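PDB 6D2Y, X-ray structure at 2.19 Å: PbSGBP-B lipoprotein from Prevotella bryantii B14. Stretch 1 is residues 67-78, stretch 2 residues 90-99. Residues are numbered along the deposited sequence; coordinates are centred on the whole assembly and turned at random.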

ATOM      1  N   VAL A  67      18.389 -22.193 -32.740  1.00 56.25           N
ATOM      2  CA  VAL A  67      19.540 -22.796 -33.402  1.00 62.77           C
ATOM      3  C   VAL A  67      19.183 -24.252 -33.676  1.00 65.38           C
ATOM      4  O   VAL A  67      19.268 -25.103 -32.784  1.00 64.38           O
ATOM      5  CB  VAL A  67      20.825 -22.675 -32.575  1.00 61.35           C
ATOM      6  CG1 VAL A  67      21.944 -23.490 -33.206  1.00 69.84           C
ATOM      7  CG2 VAL A  67      21.235 -21.215 -32.462  1.00 57.60           C
ATOM      8  N   GLY A  68      18.768 -24.535 -34.906  1.00 71.37           N
ATOM      9  CA  GLY A  68      18.398 -25.871 -35.325  1.00 73.93           C
ATOM     10  C   GLY A  68      18.575 -26.016 -36.820  1.00 78.14           C
ATOM     11  O   GLY A  68      19.300 -25.223 -37.423  1.00 79.77           O
ATOM     12  N   ASP A  69      17.956 -27.025 -37.433  1.00 82.27           N
ATOM     13  CA  ASP A  69      18.018 -27.211 -38.878  1.00 88.79           C
ATOM     14  C   ASP A  69      16.608 -27.335 -39.445  1.00 80.84           C
ATOM     15  O   ASP A  69      15.651 -27.643 -38.728  1.00 76.47           O
ATOM     16  CB  ASP A  69      18.846 -28.453 -39.285  1.00102.08           C
ATOM     17  CG  ASP A  69      20.307 -28.383 -38.831  1.00114.21           C
ATOM     18  OD1 ASP A  69      21.096 -29.244 -39.270  1.00118.27           O
ATOM     19  OD2 ASP A  69      20.680 -27.496 -38.037  1.00116.87           O
ATOM     20  N   ASN A  70      16.498 -27.091 -40.756  1.00 77.82           N
ATOM     21  CA  ASN A  70      15.213 -27.066 -41.466  1.00 72.55           C
ATOM     22  C   ASN A  70      14.225 -26.123 -40.791  1.00 67.17           C
ATOM     23  O   ASN A  70      13.022 -26.384 -40.735  1.00 68.87           O
ATOM     24  CB  ASN A  70      14.619 -28.468 -41.604  1.00 72.64           C
ATOM     25  CG  ASN A  70      15.488 -29.388 -42.429  1.00 80.56           C
ATOM     26  OD1 ASN A  70      16.331 -28.935 -43.200  1.00 91.27           O
ATOM     27  ND2 ASN A  70      15.275 -30.691 -42.286  1.00 83.24           N
ATOM     28  N   LEU A  71      14.742 -24.997 -40.295  1.00 66.52           N
ATOM     29  CA  LEU A  71      13.910 -24.052 -39.564  1.00 63.13           C
ATOM     30  C   LEU A  71      12.943 -23.300 -40.469  1.00 66.34           C
ATOM     31  O   LEU A  71      11.993 -22.690 -39.968  1.00 74.99           O
ATOM     32  CB  LEU A  71      14.793 -23.064 -38.798  1.00 60.00           C
ATOM     33  CG  LEU A  71      15.546 -23.645 -37.600  1.00 59.52           C
ATOM     34  CD1 LEU A  71      16.151 -22.536 -36.754  1.00 58.45           C
ATOM     35  CD2 LEU A  71      14.628 -24.522 -36.761  1.00 56.04           C
ATOM     36  N   LYS A  72      13.150 -23.325 -41.782  1.00 68.47           N
ATOM     37  CA  LYS A  72      12.212 -22.660 -42.676  1.00 68.20           C
ATOM     38  C   LYS A  72      11.012 -23.532 -43.025  1.00 69.33           C
ATOM     39  O   LYS A  72      10.151 -23.093 -43.797  1.00 66.98           O
ATOM     40  CB  LYS A  72      12.940 -22.196 -43.938  1.00 73.61           C
ATOM     41  CG  LYS A  72      13.867 -21.015 -43.673  1.00 77.28           C
ATOM     42  CD  LYS A  72      14.980 -20.901 -44.702  1.00 83.20           C
ATOM     43  CE  LYS A  72      14.488 -20.259 -45.987  1.00 89.38           C
ATOM     44  NZ  LYS A  72      14.028 -21.272 -46.977  1.00 95.00           N
ATOM     45  N   SER A  73      10.932 -24.745 -42.476  1.00 70.26           N
ATOM     46  CA  SER A  73       9.695 -25.515 -42.493  1.00 73.19           C
ATOM     47  C   SER A  73       8.689 -25.016 -41.465  1.00 70.82           C
ATOM     48  O   SER A  73       7.534 -25.458 -41.481  1.00 73.30           O
ATOM     49  CB  SER A  73       9.986 -26.995 -42.239  1.00 77.76           C
ATOM     50  OG  SER A  73      10.247 -27.679 -43.451  1.00 89.87           O
ATOM     51  N   ILE A  74       9.103 -24.115 -40.580  1.00 60.99           N
ATOM     52  CA  ILE A  74       8.233 -23.562 -39.550  1.00 58.48           C
ATOM     53  C   ILE A  74       7.338 -22.503 -40.178  1.00 61.70           C
ATOM     54  O   ILE A  74       7.826 -21.482 -40.675  1.00 67.25           O
ATOM     55  CB  ILE A  74       9.058 -22.961 -38.407  1.00 60.00           C
ATOM     56  CG1 ILE A  74      10.055 -23.990 -37.884  1.00 59.27           C
ATOM     57  CG2 ILE A  74       8.141 -22.474 -37.297  1.00 63.57           C
ATOM     58  CD1 ILE A  74      11.136 -23.385 -37.052  1.00 66.70           C
ATOM     59  N   LYS A  75       6.029 -22.734 -40.146  1.00 60.80           N
ATOM     60  CA  LYS A  75       5.082 -21.726 -40.607  1.00 61.18           C
ATOM     61  C   LYS A  75       4.586 -20.847 -39.469  1.00 56.25           C
ATOM     62  O   LYS A  75       4.428 -19.635 -39.648  1.00 56.79           O
ATOM     63  CB  LYS A  75       3.898 -22.397 -41.310  1.00 64.66           C
ATOM     64  CG  LYS A  75       4.191 -22.771 -42.748  1.00 71.45           C
ATOM     65  CD  LYS A  75       5.115 -21.748 -43.391  1.00 74.58           C
ATOM     66  CE  LYS A  75       5.700 -22.263 -44.688  1.00 80.71           C
ATOM     67  NZ  LYS A  75       7.179 -22.126 -44.661  1.00 81.62           N
ATOM     68  N   GLY A  76       4.346 -21.433 -38.300  1.00 55.96           N
ATOM     69  CA  GLY A  76       3.914 -20.668 -37.150  1.00 52.01           C
ATOM     70  C   GLY A  76       4.622 -21.142 -35.897  1.00 52.06           C
ATOM     71  O   GLY A  76       5.094 -22.278 -35.811  1.00 53.01           O
ATOM     72  N   ILE A  77       4.692 -20.240 -34.921  1.00 54.10           N
ATOM     73  CA  ILE A  77       5.243 -20.530 -33.604  1.00 51.44           C
ATOM     74  C   ILE A  77       4.275 -19.990 -32.563  1.00 50.01           C
ATOM     75  O   ILE A  77       3.877 -18.822 -32.630  1.00 58.61           O
ATOM     76  CB  ILE A  77       6.639 -19.900 -33.415  1.00 53.23           C
ATOM     77  CG1 ILE A  77       7.681 -20.608 -34.283  1.00 54.98           C
ATOM     78  CG2 ILE A  77       7.054 -19.939 -31.956  1.00 53.30           C
ATOM     79  CD1 ILE A  77       9.097 -20.086 -34.096  1.00 60.74           C
ATOM     80  N   LEU A  78       3.896 -20.828 -31.604  1.00 45.51           N
ATOM     81  CA  LEU A  78       3.138 -20.383 -30.445  1.00 46.15           C
ATOM     82  C   LEU A  78       3.942 -20.634 -29.182  1.00 42.50           C
ATOM     83  O   LEU A  78       4.446 -21.741 -28.974  1.00 49.14           O
ATOM     84  CB  LEU A  78       1.799 -21.098 -30.335  1.00 44.34           C
ATOM     85  CG  LEU A  78       0.778 -20.710 -31.388  1.00 56.32           C
ATOM     86  CD1 LEU A  78       0.821 -21.795 -32.438  1.00 63.34           C
ATOM     87  CD2 LEU A  78      -0.630 -20.586 -30.768  1.00 62.11           C
ATOM     88  N   TYR A  90      14.235 -12.920 -41.469  1.00 81.10           N
ATOM     89  CA  TYR A  90      15.228 -13.282 -40.464  1.00 82.03           C
ATOM     90  C   TYR A  90      15.090 -14.742 -40.053  1.00 79.51           C
ATOM     91  O   TYR A  90      15.297 -15.102 -38.890  1.00 76.59           O
ATOM     92  CB  TYR A  90      15.132 -12.365 -39.247  1.00 85.20           C
ATOM     93  CG  TYR A  90      15.439 -10.925 -39.575  1.00 91.62           C
ATOM     94  CD1 TYR A  90      16.700 -10.555 -40.020  1.00 95.66           C
ATOM     95  CD2 TYR A  90      14.472  -9.936 -39.444  1.00 94.55           C
ATOM     96  CE1 TYR A  90      16.991  -9.243 -40.329  1.00101.40           C
ATOM     97  CE2 TYR A  90      14.754  -8.619 -39.750  1.00100.99           C
ATOM     98  CZ  TYR A  90      16.015  -8.277 -40.192  1.00102.77           C
ATOM     99  OH  TYR A  90      16.302  -6.966 -40.500  1.00106.74           O
ATOM    100  N   ILE A  91      14.746 -15.607 -41.005  1.00 80.00           N
ATOM    101  CA  ILE A  91      14.610 -17.042 -40.760  1.00 75.61           C
ATOM    102  C   ILE A  91      15.466 -17.755 -41.805  1.00 78.73           C
ATOM    103  O   ILE A  91      15.018 -18.018 -42.927  1.00 84.49           O
ATOM    104  CB  ILE A  91      13.157 -17.520 -40.818  1.00 73.06           C
ATOM    105  CG1 ILE A  91      12.294 -16.746 -39.821  1.00 74.57           C
ATOM    106  CG2 ILE A  91      13.085 -19.012 -40.530  1.00 71.86           C
ATOM    107  CD1 ILE A  91      10.824 -17.087 -39.894  1.00 71.45           C
ATOM    108  N   THR A  92      16.707 -18.067 -41.444  1.00 76.02           N
ATOM    109  CA  THR A  92      17.502 -18.980 -42.248  1.00 78.27           C
ATOM    110  C   THR A  92      17.095 -20.414 -41.923  1.00 84.30           C
ATOM    111  O   THR A  92      16.270 -20.669 -41.040  1.00 85.65           O
ATOM    112  CB  THR A  92      18.994 -18.764 -42.004  1.00 77.41           C
ATOM    113  OG1 THR A  92      19.367 -19.351 -40.749  1.00 76.98           O
ATOM    114  CG2 THR A  92      19.326 -17.278 -41.987  1.00 73.90           C
ATOM    115  N   ASP A  93      17.674 -21.373 -42.638  1.00 87.44           N
ATOM    116  CA  ASP A  93      17.339 -22.762 -42.361  1.00 88.41           C
ATOM    117  C   ASP A  93      18.074 -23.310 -41.145  1.00 81.63           C
ATOM    118  O   ASP A  93      17.807 -24.446 -40.736  1.00 77.42           O
ATOM    119  CB  ASP A  93      17.621 -23.634 -43.587  1.00 99.48           C
ATOM    120  CG  ASP A  93      16.607 -24.754 -43.744  1.00104.25           C
ATOM    121  OD1 ASP A  93      15.388 -24.460 -43.739  1.00102.54           O
ATOM    122  OD2 ASP A  93      17.025 -25.920 -43.876  1.00107.90           O
ATOM    123  N   HIS A  94      18.975 -22.529 -40.547  1.00 76.64           N
ATOM    124  CA  HIS A  94      19.654 -22.927 -39.327  1.00 68.37           C
ATOM    125  C   HIS A  94      19.462 -21.958 -38.171  1.00 64.95           C
ATOM    126  O   HIS A  94      19.820 -22.299 -37.038  1.00 65.96           O
ATOM    127  CB  HIS A  94      21.158 -23.111 -39.582  1.00 71.30           C
ATOM    128  CG  HIS A  94      21.470 -24.135 -40.626  1.00 81.43           C
ATOM    129  ND1 HIS A  94      20.971 -25.419 -40.574  1.00 81.25           N
ATOM    130  CD2 HIS A  94      22.225 -24.071 -41.749  1.00 86.73           C
ATOM    131  CE1 HIS A  94      21.402 -26.101 -41.620  1.00 84.86           C
ATOM    132  NE2 HIS A  94      22.168 -25.307 -42.347  1.00 88.50           N
ATOM    133  N   THR A  95      18.922 -20.764 -38.418  1.00 68.20           N
ATOM    134  CA  THR A  95      18.635 -19.800 -37.365  1.00 66.36           C
ATOM    135  C   THR A  95      17.274 -19.171 -37.613  1.00 63.14           C
ATOM    136  O   THR A  95      16.948 -18.799 -38.743  1.00 68.13           O
ATOM    137  CB  THR A  95      19.694 -18.691 -37.290  1.00 69.80           C
ATOM    138  OG1 THR A  95      19.705 -17.957 -38.520  1.00 76.99           O
ATOM    139  CG2 THR A  95      21.077 -19.268 -37.024  1.00 70.19           C
ATOM    140  N   LEU A  96      16.488 -19.055 -36.547  1.00 61.53           N
ATOM    141  CA  LEU A  96      15.217 -18.345 -36.572  1.00 59.39           C
ATOM    142  C   LEU A  96      15.186 -17.405 -35.378  1.00 61.15           C
ATOM    143  O   LEU A  96      15.391 -17.839 -34.238  1.00 57.03           O
ATOM    144  CB  LEU A  96      14.025 -19.313 -36.532  1.00 55.14           C
ATOM    145  CG  LEU A  96      12.604 -18.756 -36.694  1.00 54.47           C
ATOM    146  CD1 LEU A  96      11.682 -19.837 -37.219  1.00 55.01           C
ATOM    147  CD2 LEU A  96      12.042 -18.197 -35.396  1.00 48.86           C
ATOM    148  N   ILE A  97      14.928 -16.126 -35.638  1.00 62.83           N
ATOM    149  CA  ILE A  97      14.874 -15.098 -34.606  1.00 61.41           C
ATOM    150  C   ILE A  97      13.425 -14.650 -34.471  1.00 60.15           C
ATOM    151  O   ILE A  97      12.826 -14.153 -35.432  1.00 62.44           O
ATOM    152  CB  ILE A  97      15.807 -13.920 -34.930  1.00 67.16           C
ATOM    153  CG1 ILE A  97      17.259 -14.396 -34.966  1.00 74.30           C
ATOM    154  CG2 ILE A  97      15.639 -12.801 -33.908  1.00 65.17           C
ATOM    155  CD1 ILE A  97      18.247 -13.328 -35.392  1.00 77.86           C
ATOM    156  N   VAL A  98      12.857 -14.851 -33.283  1.00 61.21           N
ATOM    157  CA  VAL A  98      11.471 -14.515 -32.990  1.00 59.19           C
ATOM    158  C   VAL A  98      11.404 -13.917 -31.591  1.00 62.09           C
ATOM    159  O   VAL A  98      12.206 -14.247 -30.713  1.00 62.92           O
ATOM    160  CB  VAL A  98      10.550 -15.753 -33.116  1.00 60.12           C
ATOM    161  CG1 VAL A  98      10.911 -16.811 -32.078  1.00 56.80           C
ATOM    162  CG2 VAL A  98       9.079 -15.365 -33.006  1.00 59.31           C
ATOM    163  N   SER A  99      10.450 -13.017 -31.390  1.00 64.94           N
ATOM    164  CA  SER A  99      10.234 -12.391 -30.093  1.00 64.45           C
ATOM    165  C   SER A  99       9.040 -13.033 -29.398  1.00 65.64           C
ATOM    166  O   SER A  99       8.016 -13.317 -30.031  1.00 57.89           O
ATOM    167  CB  SER A  99      10.014 -10.884 -30.235  1.00 65.45           C
ATOM    168  OG  SER A  99      10.836 -10.348 -31.257  1.00 76.99           O
TER

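The two stretches bury 634 Å² between them, and they are held by a polar, largely backbone-mediated contact at one end and an apolar cluster at the other. Three hydrogen bonds cross the interface, all donated by main-chain amides of the first stretch. Gly68 N reaches His94 O over 3.3 Å, next to the antiparallel bridge in which Val67 and Thr95, their CA atoms 5.0 Å apart, place their side chains on the same face of the sheet. Leu71 N donates to Asp93 O at 3.1 Å with an almost linear N-H...O angle of 178°, and Lys72 N donates to the carboxylate oxygen Asp93 OD1 at 3.2 Å. Asp93 therefore accepts with both its main chain and its side chain: CA-to-CB points sideways, but the carboxylate comes nearer, and its OD1 meets the amide of Lys72, the middle residue of the 3-10 segment 71-73, while the main-chain Asp93 O takes the amide of Leu71 at its start.

Asp93 O is also approached by Asn70 N at 3.0 Å, but the angle is too poor for a hydrogen bond; Asp69 CA adds a CA-H...O contact to the same oxygen at 3.3 Å. Gly68 O lies 3.0 Å from His94 O, a pair of acceptors that cannot bond to each other, and receives a CA-H...O contact from His94 CA, also at 3.0 Å. The lack of a side chain suits Gly68, since a CB there would be crowded by Leu71 CD2 at 3.4 Å.

The loop of the second stretch is braced internally. Thr92 OG1 accepts from His94 N at 3.2 Å and shares a hydrogen bond with Thr95 OG1 at 2.7 Å, so a small hydroxyl residue at each position ties together the turn that presents Asp93. In the first stretch, Ser73 N donates to Asn70 O at 3.2 Å and Ile74 N to Leu71 O at 3.3 Å, securing the short 3-10 segment.

Leu71 links the polar and apolar parts. Its amide is satisfied by Asp93, while its side chain points toward the second stretch and sets CD1 3.9 Å from Leu96 CB. Leu96 is the hub of the buried cluster: its CD1 packs on Ile74 CD1 at 3.6 Å and its CD2 on Ile77 CD1 at 3.7 Å. Ile77 CD1 further approaches Val98 CG1 at 4.3 Å. These branched aliphatic side chains need no polar partners and span the gap between strands whose axes come no closer than 9.7 Å. Nearer the surface, the aliphatic part of Lys72 lies over Ile91, with Lys72 CG 3.8 Å from Ile91 CG2.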